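Local coordinates for periplasmic oligopeptide-binding protein (Burkholderia pseudomallei, PDB 3ZS6), which probably binds oligopeptides in the periplasm and delivers them to an ABC transporter for uptake, at residues A[39-44]-A[499-504]; A[108-113]-A[137-142]; A[179-184]-A[206-211]; A[262-267]-A[399-404]; A[352-357]-A[388-393]. All coordinates share one frame; numbering follows the deposited sequence.

Contact 1 (A[39-44]-A[499-504]); sequences LARIDA and SQDMYL
Arg-41 and Asp-501 face each other tip to tip in a two-pronged salt bridge. NH1 of Arg-41 bonds to OD2 of Asp-501 at 3.0 Å, nearly straight at 168°. NH2 of Arg-41 bonds to OD1 of Asp-501 at 2.9 Å, on the syn lone pair. The guanidinium and carboxylate planes are turned 36° apart, so the pair is twisted and not flat. Stacking adds a second hold on the arginine. The amide of Gln-500 lies over one face of the guanidinium, with planes 20° apart, and its OE1 sits 3.4 Å from NE of Arg-41. A water adds a polar link: it bridges O of Ile-42 and OD2 of Asp-501, 2.7 Å from the latter. That carboxylate oxygen therefore takes both the arginine and the water. Apolar contact is small. CB of Ala-44 touches CB of Asp-501 at 3.8 Å. Asp-43 turns its carboxylate away, to Ser-45 and the backbone of the following turn. The contact joins the edge strand 40-42, which pairs with strand 48-60, to the 3-10 turn 499-501 close to the C-terminus. Gln-500 also rests on Pro-180, and Ser-499 packs on strand 210-215.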
# COMPACT_ATOMS: atom_id res chain seq x y z
N LEU A 39 4.70 2.82 17.41
CA LEU A 39 5.97 2.68 18.11
C LEU A 39 7.08 3.48 17.42
O LEU A 39 7.89 4.15 18.07
CB LEU A 39 6.37 1.20 18.20
CG LEU A 39 5.42 0.32 19.04
CD1 LEU A 39 5.72 -1.19 18.90
CD2 LEU A 39 5.43 0.74 20.51
N ALA A 40 7.08 3.41 16.09
CA ALA A 40 8.04 4.12 15.25
C ALA A 40 7.32 4.94 14.18
O ALA A 40 6.11 4.79 13.98
CB ALA A 40 9.00 3.12 14.61
N ARG A 41 8.07 5.81 13.50
CA ARG A 41 7.55 6.57 12.36
C ARG A 41 8.52 6.44 11.18
O ARG A 41 9.70 6.15 11.37
CB ARG A 41 7.43 8.07 12.69
CG ARG A 41 6.50 8.45 13.81
CD ARG A 41 6.15 9.96 13.74
NE ARG A 41 7.34 10.80 13.60
CZ ARG A 41 7.66 11.50 12.52
NH1 ARG A 41 6.87 11.49 11.45
NH2 ARG A 41 8.77 12.23 12.51
N ILE A 42 8.02 6.70 9.97
CA ILE A 42 8.89 6.88 8.81
C ILE A 42 8.98 8.37 8.54
O ILE A 42 7.95 9.02 8.32
CB ILE A 42 8.33 6.21 7.55
CG1 ILE A 42 8.07 4.72 7.80
CG2 ILE A 42 9.29 6.44 6.35
CD1 ILE A 42 9.31 3.95 8.31
N ASP A 43 10.19 8.93 8.57
CA ASP A 43 10.34 10.38 8.42
C ASP A 43 10.45 10.79 6.95
O ASP A 43 10.26 9.98 6.05
CB ASP A 43 11.50 10.93 9.27
CG ASP A 43 12.88 10.70 8.64
OD1 ASP A 43 12.98 10.30 7.46
OD2 ASP A 43 13.88 10.96 9.34
N ALA A 44 10.75 12.06 6.72
CA ALA A 44 10.68 12.60 5.36
C ALA A 44 11.68 11.92 4.43
O ALA A 44 11.46 11.82 3.23
CB ALA A 44 10.88 14.10 5.37
N SER A 499 2.81 14.86 7.30
CA SER A 499 2.77 16.32 7.30
C SER A 499 3.71 16.96 8.34
O SER A 499 4.27 18.04 8.10
CB SER A 499 1.34 16.80 7.50
OG SER A 499 0.49 16.28 6.48
N GLN A 500 3.90 16.31 9.48
CA GLN A 500 4.69 16.91 10.56
C GLN A 500 6.18 17.05 10.21
O GLN A 500 6.92 17.76 10.90
CB GLN A 500 4.54 16.13 11.87
CG GLN A 500 5.20 14.75 11.88
CD GLN A 500 5.44 14.23 13.29
OE1 GLN A 500 4.88 13.21 13.71
NE2 GLN A 500 6.27 14.94 14.04
N ASP A 501 6.61 16.37 9.16
CA ASP A 501 8.01 16.43 8.76
C ASP A 501 8.27 17.55 7.75
O ASP A 501 9.42 17.82 7.39
CB ASP A 501 8.49 15.07 8.22
CG ASP A 501 8.45 13.97 9.29
OD1 ASP A 501 8.88 14.24 10.42
OD2 ASP A 501 7.96 12.86 9.01
N MET A 502 7.21 18.22 7.30
CA MET A 502 7.35 19.33 6.35
C MET A 502 7.09 20.68 7.02
O MET A 502 6.63 20.74 8.16
CB MET A 502 6.45 19.12 5.12
CG MET A 502 6.93 17.99 4.20
SD MET A 502 5.81 17.61 2.83
CE MET A 502 4.55 16.66 3.70
N TYR A 503 7.40 21.77 6.32
CA TYR A 503 7.25 23.11 6.87
C TYR A 503 7.23 24.11 5.73
O TYR A 503 7.88 23.90 4.70
CB TYR A 503 8.40 23.43 7.83
CG TYR A 503 9.76 23.11 7.26
CD1 TYR A 503 10.45 24.02 6.49
CD2 TYR A 503 10.34 21.86 7.47
CE1 TYR A 503 11.69 23.72 5.95
CE2 TYR A 503 11.56 21.54 6.93
CZ TYR A 503 12.24 22.47 6.18
OH TYR A 503 13.46 22.15 5.65
N LEU A 504 6.49 25.20 5.91
CA LEU A 504 6.39 26.21 4.87
C LEU A 504 7.44 27.29 5.04
O LEU A 504 7.67 27.77 6.15
CB LEU A 504 4.99 26.84 4.85
CG LEU A 504 3.83 25.87 4.60
CD1 LEU A 504 2.59 26.64 4.20
CD2 LEU A 504 4.19 24.85 3.54
O HOH W 1 7.47 11.49 6.79

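Contact 2 (A[108-113]-A[137-142]); sequences VKNASA and KTEVPV
Lys-109 and Lys-137 meet through their backbones at the tight part of this contact. N of Lys-109 donates to O of Lys-137 at 2.7 Å. Val-108 and Thr-138 form a single backbone bridge there, with CA atoms 4.2 Å apart. CG1 of Val-108 lies against the same carbonyl, 3.4 Å from O of Lys-137. Glu-139 lies on the watered side. Its chain bends at chi2 (-79°), which turns CD toward the type II beta turn 108-111. OE2 of Glu-139 accepts from N of Asn-110 at 2.6 Å, with the donor well above the carboxylate plane. Two waters also bond to this OE2 and accept from N of Ser-112 and N of Ala-113. OE2 thus takes the amide of the N-cap residue directly and two amides of the first turn through water. Lys-109 crosses Glu-139 at about a right angle, with its CD 3.4 Å from OE1 of Glu-139. NZ of Lys-109 stays 5.0 Å from OE1 of Glu-139, so the opposite charges are near but not paired. The contact ties the start of helix 111-115 to the loop after strand 133-137. Asn-110 holds the carbonyl of Asp-123, and Thr-138 pairs with Asp-62 next to strand 63-68.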
# COMPACT_ATOMS: atom_id res chain seq x y z
N VAL A 108 3.69 -11.61 14.37
CA VAL A 108 3.69 -11.75 15.82
C VAL A 108 3.28 -13.16 16.26
O VAL A 108 2.43 -13.81 15.64
CB VAL A 108 2.80 -10.70 16.49
CG1 VAL A 108 2.87 -10.82 18.00
CG2 VAL A 108 3.23 -9.30 16.04
N LYS A 109 3.90 -13.61 17.35
CA LYS A 109 3.72 -14.97 17.84
C LYS A 109 2.26 -15.29 18.10
O LYS A 109 1.55 -14.54 18.78
CB LYS A 109 4.56 -15.17 19.12
CG LYS A 109 4.63 -16.61 19.60
CD LYS A 109 5.18 -17.52 18.51
CE LYS A 109 5.51 -18.90 19.05
NZ LYS A 109 6.69 -18.85 19.97
N ASN A 110 1.81 -16.40 17.52
CA ASN A 110 0.43 -16.87 17.67
C ASN A 110 -0.61 -16.16 16.80
O ASN A 110 -1.76 -16.57 16.76
CB ASN A 110 0.01 -16.82 19.13
CG ASN A 110 0.70 -17.87 19.98
OD1 ASN A 110 1.16 -18.89 19.47
ND2 ASN A 110 0.77 -17.63 21.27
N ALA A 111 -0.21 -15.10 16.11
CA ALA A 111 -1.16 -14.32 15.30
C ALA A 111 -1.95 -15.18 14.30
O ALA A 111 -3.17 -15.04 14.19
CB ALA A 111 -0.46 -13.16 14.59
N SER A 112 -1.25 -16.06 13.58
CA SER A 112 -1.91 -16.94 12.60
C SER A 112 -3.06 -17.74 13.22
O SER A 112 -4.17 -17.76 12.68
CB SER A 112 -0.90 -17.92 11.99
OG SER A 112 0.08 -17.23 11.23
N ALA A 113 -2.77 -18.41 14.33
CA ALA A 113 -3.77 -19.22 15.01
C ALA A 113 -4.96 -18.36 15.44
O ALA A 113 -6.12 -18.77 15.34
CB ALA A 113 -3.15 -19.93 16.20
N LYS A 137 7.10 -10.88 20.69
CA LYS A 137 7.65 -12.15 20.22
C LYS A 137 7.15 -12.39 18.80
O LYS A 137 5.96 -12.25 18.54
CB LYS A 137 7.19 -13.30 21.11
CG LYS A 137 7.66 -13.20 22.56
CD LYS A 137 8.99 -13.89 22.76
CE LYS A 137 9.39 -13.89 24.23
NZ LYS A 137 10.69 -14.56 24.44
N THR A 138 8.05 -12.75 17.89
CA THR A 138 7.68 -13.04 16.51
C THR A 138 7.79 -14.53 16.23
O THR A 138 8.57 -15.22 16.88
CB THR A 138 8.56 -12.27 15.50
OG1 THR A 138 9.94 -12.57 15.75
CG2 THR A 138 8.34 -10.77 15.63
N GLU A 139 7.02 -15.01 15.25
CA GLU A 139 7.01 -16.43 14.89
C GLU A 139 8.37 -16.89 14.37
O GLU A 139 8.81 -18.00 14.65
CB GLU A 139 5.95 -16.71 13.82
CG GLU A 139 4.52 -16.53 14.29
CD GLU A 139 4.01 -17.72 15.09
OE1 GLU A 139 4.79 -18.67 15.31
OE2 GLU A 139 2.83 -17.70 15.49
N VAL A 140 9.01 -16.03 13.59
CA VAL A 140 10.34 -16.29 13.06
C VAL A 140 11.14 -15.00 13.20
O VAL A 140 10.56 -13.94 13.42
CB VAL A 140 10.29 -16.67 11.57
CG1 VAL A 140 9.58 -18.00 11.38
CG2 VAL A 140 9.60 -15.57 10.76
N PRO A 141 12.47 -15.08 13.09
CA PRO A 141 13.23 -13.83 13.23
C PRO A 141 12.95 -12.84 12.11
O PRO A 141 12.89 -13.21 10.93
CB PRO A 141 14.69 -14.30 13.22
CG PRO A 141 14.66 -15.72 12.70
CD PRO A 141 13.32 -16.27 13.06
N VAL A 142 12.76 -11.57 12.49
CA VAL A 142 12.48 -10.49 11.55
C VAL A 142 13.40 -9.32 11.87
O VAL A 142 13.20 -8.62 12.86
CB VAL A 142 11.01 -10.03 11.64
CG1 VAL A 142 10.73 -8.89 10.65
CG2 VAL A 142 10.06 -11.20 11.41
O HOH W 2 1.68 -16.08 13.35
O HOH W 3 0.38 -18.99 14.89

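Contact 3 (A[179-184]-A[206-211]); sequences GPYTLV and VVIRKV
Tyr-181 sets its CG anti to the carbonyl carbon (chi1 -61°), and chi2 of -88° turns the ring across the side chain of Val-211. In Val-211, CG2 is likewise anti to the carbonyl carbon, and this methyl is the one that meets the ring. It lies over one face in a CH-pi contact, 4.1 Å from the ring centroid and 21° off the normal. It is displaced toward the rim, with CE1 of Tyr-181 3.8 Å from CG2 of Val-211. The hydroxyl reaches on to the backbone of the other segment. OH of Tyr-181 donates to O of Ile-208 at 2.8 Å. The donor stands above the carbonyl plane, and this oxygen lies at the ring edge, near its plane. CB of Ile-208 is also close, 3.2 Å from OH of Tyr-181. The phenol end is thus pinned where the chain enters strand 210-215. This strand and 181-187 belong to one four-stranded mixed sheet but are not neighbours in it. Strand 191-196 runs between them, and Tyr-181 and Val-211 both touch its Met-194. The tyrosine therefore reaches across the strand between them. Val-206 meets the phenol end obliquely, with CG1 3.5 Å from OH of Tyr-181. Its other methyl, CG2, packs on CB of Pro-180 at 4.1 Å. Ile-208 also touches Leu-7 and Leu-504.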
# COMPACT_ATOMS: atom_id res chain seq x y z
N GLY A 179 -1.59 11.14 17.42
CA GLY A 179 -0.60 11.69 16.50
C GLY A 179 -0.40 13.19 16.65
O GLY A 179 -0.94 13.80 17.57
N PRO A 180 0.36 13.80 15.73
CA PRO A 180 0.66 15.24 15.80
C PRO A 180 -0.55 16.12 15.47
O PRO A 180 -0.51 17.31 15.76
CB PRO A 180 1.76 15.42 14.76
CG PRO A 180 1.57 14.27 13.79
CD PRO A 180 1.07 13.13 14.62
N TYR A 181 -1.60 15.53 14.87
CA TYR A 181 -2.80 16.28 14.49
C TYR A 181 -4.08 15.65 15.05
O TYR A 181 -4.13 14.44 15.29
CB TYR A 181 -2.89 16.41 12.95
CG TYR A 181 -1.71 17.15 12.38
CD1 TYR A 181 -1.73 18.54 12.28
CD2 TYR A 181 -0.56 16.47 12.00
CE1 TYR A 181 -0.63 19.23 11.79
CE2 TYR A 181 0.54 17.14 11.51
CZ TYR A 181 0.50 18.53 11.41
OH TYR A 181 1.60 19.20 10.92
N THR A 182 -5.09 16.48 15.27
CA THR A 182 -6.40 15.99 15.67
C THR A 182 -7.41 16.35 14.59
O THR A 182 -7.32 17.41 13.97
CB THR A 182 -6.88 16.61 17.00
OG1 THR A 182 -7.08 18.02 16.83
CG2 THR A 182 -5.85 16.37 18.11
N LEU A 183 -8.38 15.46 14.40
CA LEU A 183 -9.36 15.61 13.33
C LEU A 183 -10.38 16.69 13.66
O LEU A 183 -11.04 16.63 14.70
CB LEU A 183 -10.08 14.27 13.11
CG LEU A 183 -11.06 14.20 11.95
CD1 LEU A 183 -10.32 14.36 10.63
CD2 LEU A 183 -11.83 12.88 11.99
N VAL A 184 -10.52 17.67 12.77
CA VAL A 184 -11.50 18.74 12.98
C VAL A 184 -12.76 18.56 12.13
O VAL A 184 -13.88 18.82 12.59
CB VAL A 184 -10.90 20.13 12.65
CG1 VAL A 184 -11.92 21.23 12.94
CG2 VAL A 184 -9.62 20.36 13.44
N VAL A 206 6.58 20.47 15.77
CA VAL A 206 5.64 20.36 14.65
C VAL A 206 5.32 21.77 14.12
O VAL A 206 4.75 22.59 14.84
CB VAL A 206 4.32 19.67 15.09
CG1 VAL A 206 3.35 19.58 13.92
CG2 VAL A 206 4.61 18.29 15.67
N VAL A 207 5.71 22.04 12.88
CA VAL A 207 5.57 23.37 12.31
C VAL A 207 4.22 23.61 11.62
O VAL A 207 3.56 24.61 11.87
CB VAL A 207 6.71 23.67 11.32
CG1 VAL A 207 6.48 25.01 10.61
CG2 VAL A 207 8.06 23.66 12.04
N ILE A 208 3.82 22.68 10.76
CA ILE A 208 2.56 22.80 10.04
C ILE A 208 1.39 22.77 11.02
O ILE A 208 1.27 21.85 11.82
CB ILE A 208 2.41 21.67 9.00
CG1 ILE A 208 3.54 21.76 7.98
CG2 ILE A 208 1.02 21.72 8.33
CD1 ILE A 208 3.45 22.96 7.08
N ARG A 209 0.53 23.79 10.96
CA ARG A 209 -0.52 23.97 11.96
C ARG A 209 -1.89 23.46 11.51
O ARG A 209 -2.78 23.22 12.33
CB ARG A 209 -0.63 25.44 12.38
CG ARG A 209 0.57 25.95 13.17
CD ARG A 209 0.34 27.32 13.76
NE ARG A 209 0.23 28.38 12.76
CZ ARG A 209 1.27 29.07 12.28
NH1 ARG A 209 2.51 28.79 12.68
NH2 ARG A 209 1.07 30.04 11.38
N LYS A 210 -2.06 23.29 10.21
CA LYS A 210 -3.34 22.81 9.69
C LYS A 210 -3.11 22.01 8.43
O LYS A 210 -2.36 22.43 7.54
CB LYS A 210 -4.29 23.98 9.41
CG LYS A 210 -5.60 23.53 8.75
CD LYS A 210 -6.71 24.56 8.92
CE LYS A 210 -6.81 25.49 7.73
NZ LYS A 210 -8.13 26.20 7.74
N VAL A 211 -3.75 20.85 8.34
CA VAL A 211 -3.67 20.03 7.15
C VAL A 211 -5.07 19.75 6.60
O VAL A 211 -5.98 19.37 7.34
CB VAL A 211 -2.96 18.68 7.42
CG1 VAL A 211 -2.77 17.91 6.11
CG2 VAL A 211 -1.64 18.90 8.09

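Contact 4 (A[262-267]-A[399-404]); sequences YYYYLK and VQIARD
Tyr-263 has Asp-404 over one face of its ring. CB of Asp-404 lies 3.8 Å from the ring centroid, a CH-pi contact, and the carboxylate runs beside the ring with planes 17° apart. Two waters link OH of Tyr-263 to the carboxylate, one bonded to OD1 and one to OD2. The second lies at the ring edge. Tyr-262 carries O of Asp-404 over one face, and Arg-403 crosses it at about a right angle, with CG 3.3 Å from OH of Tyr-262. This OH is hydrogen-bonded to His-361. The guanidinium of Arg-403 is too distant for more than a weak cation-pi attraction. Tyr-265 meets O of Val-399 at its edge, while its CD1 rests 3.9 Å from CB of Ala-402. On the face of Tyr-264 and Arg-403, Leu-266 lies beside Ile-401 in the conformer given.

The backbones form an antiparallel ladder. Tyr-263 with Asp-404 and Tyr-265 with Ala-402 are hydrogen-bonded pairs; N of Lys-267 continues the ladder to O of Gln-400 at 2.9 Å. Beyond the two segments, NH1 of Arg-403 forms a salt bridge with the backbone of the bound peptide, and Asp-404 packs on a peptide side chain, so this ladder reaches the binding site. Strand 260-266 also pairs with strand 470-480, and strand 401-407 with strand 350-356. Helix 359-376 covers the side of Tyr-264, and helix 387-395 touches Val-399 and Ala-402.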
# COMPACT_ATOMS: atom_id res chain seq x y z
N TYR A 262 2.19 -1.55 -10.27
CA TYR A 262 0.88 -1.38 -10.88
C TYR A 262 0.58 -2.69 -11.62
O TYR A 262 1.40 -3.18 -12.41
CB TYR A 262 0.94 -0.21 -11.87
CG TYR A 262 -0.37 0.28 -12.46
CD1 TYR A 262 -1.10 -0.51 -13.35
CD2 TYR A 262 -0.85 1.55 -12.19
CE1 TYR A 262 -2.28 -0.05 -13.92
CE2 TYR A 262 -2.03 2.02 -12.76
CZ TYR A 262 -2.74 1.21 -13.62
OH TYR A 262 -3.92 1.68 -14.19
N TYR A 263 -0.58 -3.27 -11.35
CA TYR A 263 -0.90 -4.57 -11.92
C TYR A 263 -2.40 -4.83 -12.01
O TYR A 263 -3.21 -4.17 -11.34
CB TYR A 263 -0.23 -5.69 -11.11
CG TYR A 263 -0.84 -5.94 -9.74
CD1 TYR A 263 -1.88 -6.86 -9.58
CD2 TYR A 263 -0.38 -5.27 -8.61
CE1 TYR A 263 -2.44 -7.10 -8.32
CE2 TYR A 263 -0.92 -5.51 -7.34
CZ TYR A 263 -1.95 -6.42 -7.21
OH TYR A 263 -2.51 -6.67 -5.97
N TYR A 264 -2.76 -5.78 -12.86
CA TYR A 264 -4.15 -6.17 -12.99
C TYR A 264 -4.45 -7.43 -12.18
O TYR A 264 -3.81 -8.47 -12.34
CB TYR A 264 -4.55 -6.36 -14.46
CG TYR A 264 -4.90 -5.08 -15.19
CD1 TYR A 264 -5.10 -3.89 -14.50
CD2 TYR A 264 -5.04 -5.06 -16.56
CE1 TYR A 264 -5.42 -2.71 -15.18
CE2 TYR A 264 -5.37 -3.90 -17.25
CZ TYR A 264 -5.56 -2.72 -16.55
OH TYR A 264 -5.88 -1.57 -17.25
N TYR A 265 -5.41 -7.28 -11.29
CA TYR A 265 -5.96 -8.38 -10.53
C TYR A 265 -6.67 -9.30 -11.50
O TYR A 265 -7.28 -8.83 -12.47
CB TYR A 265 -6.94 -7.76 -9.54
CG TYR A 265 -8.03 -8.59 -8.92
CD1 TYR A 265 -9.10 -9.07 -9.67
CD2 TYR A 265 -8.05 -8.81 -7.55
CE1 TYR A 265 -10.12 -9.79 -9.09
CE2 TYR A 265 -9.06 -9.52 -6.95
CZ TYR A 265 -10.10 -10.01 -7.72
OH TYR A 265 -11.10 -10.71 -7.11
N LEU A 266 -6.53 -10.60 -11.27
CA LEU A 266 -7.30 -11.61 -12.00
C LEU A 266 -7.99 -12.51 -10.99
O LEU A 266 -7.36 -13.01 -10.05
CB LEU A 266 -6.39 -12.48 -12.88
CG LEU A 266 -5.57 -11.82 -13.99
CD1 LEU A 266 -4.71 -12.89 -14.69
CD2 LEU A 266 -6.45 -11.10 -15.02
N LYS A 267 -9.29 -12.72 -11.17
CA LYS A 267 -10.06 -13.59 -10.28
C LYS A 267 -9.67 -15.03 -10.53
O LYS A 267 -10.10 -15.63 -11.52
CB LYS A 267 -11.55 -13.41 -10.55
CG LYS A 267 -12.46 -14.25 -9.66
CD LYS A 267 -13.90 -14.09 -10.11
CE LYS A 267 -14.84 -15.03 -9.38
NZ LYS A 267 -16.21 -14.96 -9.97
N VAL A 399 -15.33 -8.98 -9.26
CA VAL A 399 -14.79 -8.44 -10.50
C VAL A 399 -13.87 -9.51 -11.08
O VAL A 399 -13.34 -10.34 -10.34
CB VAL A 399 -14.00 -7.13 -10.24
CG1 VAL A 399 -14.95 -5.96 -9.95
CG2 VAL A 399 -13.02 -7.31 -9.08
N GLN A 400 -13.68 -9.49 -12.40
CA GLN A 400 -12.92 -10.54 -13.09
C GLN A 400 -11.48 -10.09 -13.34
O GLN A 400 -10.53 -10.77 -12.96
CB GLN A 400 -13.59 -10.89 -14.42
CG GLN A 400 -14.93 -11.57 -14.28
CD GLN A 400 -15.54 -11.92 -15.62
OE1 GLN A 400 -15.83 -11.03 -16.43
NE2 GLN A 400 -15.71 -13.22 -15.88
N ILE A 401 -11.34 -8.96 -14.02
CA ILE A 401 -10.05 -8.33 -14.21
C ILE A 401 -10.21 -6.94 -13.62
O ILE A 401 -11.21 -6.27 -13.89
CB ILE A 401 -9.69 -8.20 -15.70
CG1 ILE A 401 -9.77 -9.57 -16.39
CG2 ILE A 401 -8.31 -7.58 -15.85
CD1 ILE A 401 -9.40 -9.55 -17.87
N ALA A 402 -9.26 -6.51 -12.79
CA ALA A 402 -9.42 -5.25 -12.08
C ALA A 402 -8.10 -4.49 -11.94
O ALA A 402 -7.04 -5.09 -11.76
CB ALA A 402 -10.05 -5.48 -10.71
N ARG A 403 -8.18 -3.17 -12.05
CA ARG A 403 -7.03 -2.31 -11.79
C ARG A 403 -6.61 -2.51 -10.33
O ARG A 403 -7.44 -2.48 -9.41
CB ARG A 403 -7.40 -0.84 -12.06
CG ARG A 403 -6.20 0.06 -12.41
CD ARG A 403 -5.26 0.21 -11.22
NE ARG A 403 -5.90 0.91 -10.12
CZ ARG A 403 -5.34 1.15 -8.93
NH1 ARG A 403 -4.10 0.73 -8.67
NH2 ARG A 403 -6.01 1.81 -7.99
N ASP A 404 -5.32 -2.75 -10.11
CA ASP A 404 -4.79 -2.92 -8.75
C ASP A 404 -3.39 -2.32 -8.68
O ASP A 404 -2.89 -1.78 -9.67
CB ASP A 404 -4.77 -4.39 -8.36
CG ASP A 404 -4.96 -4.61 -6.85
OD1 ASP A 404 -4.47 -3.79 -6.04
OD2 ASP A 404 -5.61 -5.61 -6.47
O HOH W 4 -3.07 -4.92 -4.12
O HOH W 5 -4.34 -8.37 -5.86

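Contact 5 (A[352-357]-A[388-393]); sequences TLTYNT and KVLMKQ
Leu-390 pushes its two methyls against the strand, on Thr-354 and Asn-356, two residues apart and both facing the helix. CD1 of Leu-390 meets CG2 of Thr-354 at 3.8 Å, the two side chains sliding past each other in opposite directions. CD2 of Leu-390 lies 3.6 Å from N of Asn-356 and 3.7 Å from OD1 of that residue. CG of Leu-390, anti to the backbone N (chi1 -179°), is directed toward the strand. This is helix-on-sheet packing: the axes of helix segment 388-393 and strand segment 352-356 come within 8.1 Å, their directions 137° apart. Strands 350-356 and 379-385 are parallel neighbours, and the chain passes from one to the other through helix 359-376, a beta-alpha-beta crossover. The polar ends of the strand residues look to other partners. OG1 of Thr-354 bonds to Glu-383, and OD1 of Asn-356 to Arg-403. Gln-393 crosses Thr-354 at about a right angle, its buried OE1 3.9 Å from CG2 of Thr-354 and without a polar partner in the model.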
# COMPACT_ATOMS: atom_id res chain seq x y z
N THR A 352 -15.18 -8.55 -17.93
CA THR A 352 -15.38 -7.17 -17.52
C THR A 352 -14.09 -6.67 -16.87
O THR A 352 -13.51 -7.36 -16.02
CB THR A 352 -16.58 -7.03 -16.55
OG1 THR A 352 -17.79 -7.30 -17.27
CG2 THR A 352 -16.65 -5.63 -15.97
N LEU A 353 -13.62 -5.50 -17.29
CA LEU A 353 -12.41 -4.89 -16.72
C LEU A 353 -12.80 -3.69 -15.86
O LEU A 353 -13.22 -2.65 -16.36
CB LEU A 353 -11.44 -4.48 -17.84
CG LEU A 353 -10.20 -3.64 -17.50
CD1 LEU A 353 -9.37 -4.26 -16.39
CD2 LEU A 353 -9.33 -3.44 -18.76
N THR A 354 -12.67 -3.85 -14.55
CA THR A 354 -13.10 -2.80 -13.64
C THR A 354 -11.92 -1.99 -13.11
O THR A 354 -10.89 -2.56 -12.74
CB THR A 354 -13.88 -3.41 -12.46
OG1 THR A 354 -14.92 -4.25 -12.97
CG2 THR A 354 -14.48 -2.31 -11.59
N TYR A 355 -12.06 -0.67 -13.09
CA TYR A 355 -11.03 0.20 -12.52
C TYR A 355 -11.67 1.34 -11.74
O TYR A 355 -12.85 1.63 -11.93
CB TYR A 355 -10.13 0.78 -13.62
CG TYR A 355 -10.85 1.73 -14.55
CD1 TYR A 355 -11.53 1.25 -15.67
CD2 TYR A 355 -10.88 3.09 -14.30
CE1 TYR A 355 -12.20 2.11 -16.52
CE2 TYR A 355 -11.54 3.97 -15.15
CZ TYR A 355 -12.20 3.47 -16.26
OH TYR A 355 -12.88 4.33 -17.11
N ASN A 356 -10.90 1.99 -10.87
CA ASN A 356 -11.43 3.12 -10.12
C ASN A 356 -11.31 4.40 -10.94
O ASN A 356 -10.26 4.67 -11.52
CB ASN A 356 -10.76 3.28 -8.75
CG ASN A 356 -9.26 3.45 -8.85
OD1 ASN A 356 -8.56 2.55 -9.30
ND2 ASN A 356 -8.76 4.61 -8.42
N THR A 357 -12.41 5.15 -10.99
CA THR A 357 -12.52 6.36 -11.79
C THR A 357 -11.29 7.25 -11.66
O THR A 357 -10.95 7.70 -10.56
CB THR A 357 -13.78 7.16 -11.38
OG1 THR A 357 -14.92 6.29 -11.39
CG2 THR A 357 -14.01 8.34 -12.34
N LYS A 388 -13.16 2.86 -3.12
CA LYS A 388 -13.62 2.08 -1.96
C LYS A 388 -14.43 0.87 -2.39
O LYS A 388 -14.33 -0.20 -1.80
CB LYS A 388 -14.49 2.94 -1.03
CG LYS A 388 -13.71 3.75 -0.01
CD LYS A 388 -14.55 4.90 0.53
CE LYS A 388 -15.90 4.42 1.04
NZ LYS A 388 -16.74 5.56 1.54
N VAL A 389 -15.25 1.07 -3.41
CA VAL A 389 -16.07 -0.01 -3.96
C VAL A 389 -15.18 -1.03 -4.66
O VAL A 389 -15.36 -2.24 -4.51
CB VAL A 389 -17.13 0.55 -4.94
CG1 VAL A 389 -17.74 -0.58 -5.79
CG2 VAL A 389 -18.21 1.30 -4.16
N LEU A 390 -14.22 -0.54 -5.44
CA LEU A 390 -13.30 -1.43 -6.13
C LEU A 390 -12.60 -2.33 -5.12
O LEU A 390 -12.52 -3.53 -5.32
CB LEU A 390 -12.26 -0.63 -6.92
CG LEU A 390 -11.26 -1.48 -7.71
CD1 LEU A 390 -12.01 -2.38 -8.69
CD2 LEU A 390 -10.25 -0.60 -8.44
N MET A 391 -12.09 -1.74 -4.04
CA MET A 391 -11.40 -2.52 -3.02
C MET A 391 -12.28 -3.65 -2.49
O MET A 391 -11.83 -4.79 -2.38
CB MET A 391 -10.90 -1.65 -1.86
CG MET A 391 -9.46 -1.16 -2.03
SD MET A 391 -8.76 -0.39 -0.54
CE MET A 391 -10.13 0.63 -0.01
N LYS A 392 -13.53 -3.33 -2.17
CA LYS A 392 -14.47 -4.33 -1.67
C LYS A 392 -14.75 -5.40 -2.72
O LYS A 392 -14.77 -6.59 -2.42
CB LYS A 392 -15.78 -3.67 -1.23
CG LYS A 392 -15.63 -2.76 -0.02
CD LYS A 392 -16.96 -2.14 0.39
CE LYS A 392 -16.79 -1.21 1.59
NZ LYS A 392 -18.09 -0.63 2.03
N GLN A 393 -14.96 -4.97 -3.96
CA GLN A 393 -15.23 -5.93 -5.02
C GLN A 393 -14.09 -6.92 -5.22
O GLN A 393 -14.33 -8.11 -5.44
CB GLN A 393 -15.58 -5.22 -6.33
CG GLN A 393 -17.00 -4.65 -6.34
CD GLN A 393 -17.31 -3.91 -7.63
OE1 GLN A 393 -16.40 -3.51 -8.37
NE2 GLN A 393 -18.59 -3.73 -7.92

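Contacts 4 and 5 are buried and share one sheet: strands 401-407 and 350-356 are neighbours, and backbone bonds join Thr-354 to Ile-401 and Arg-403. Contact 4 is a ladder with rings and charge beside the peptide; contact 5 is a small apolar helix-on-strand patch. Contacts 1 and 3 lie together, centres 11 Å apart, on the opposite side of the chain's centre from contact 4. Ile-208 packs on Met-502 between them. Contact 3 is a buried tyrosine packing, whereas contact 1 is only partly buried and held by charge. Contact 2, also partly buried, stands apart, centres about 29 Å or more from the rest. It relies on direct backbone and carboxylate bonds, with water beside them.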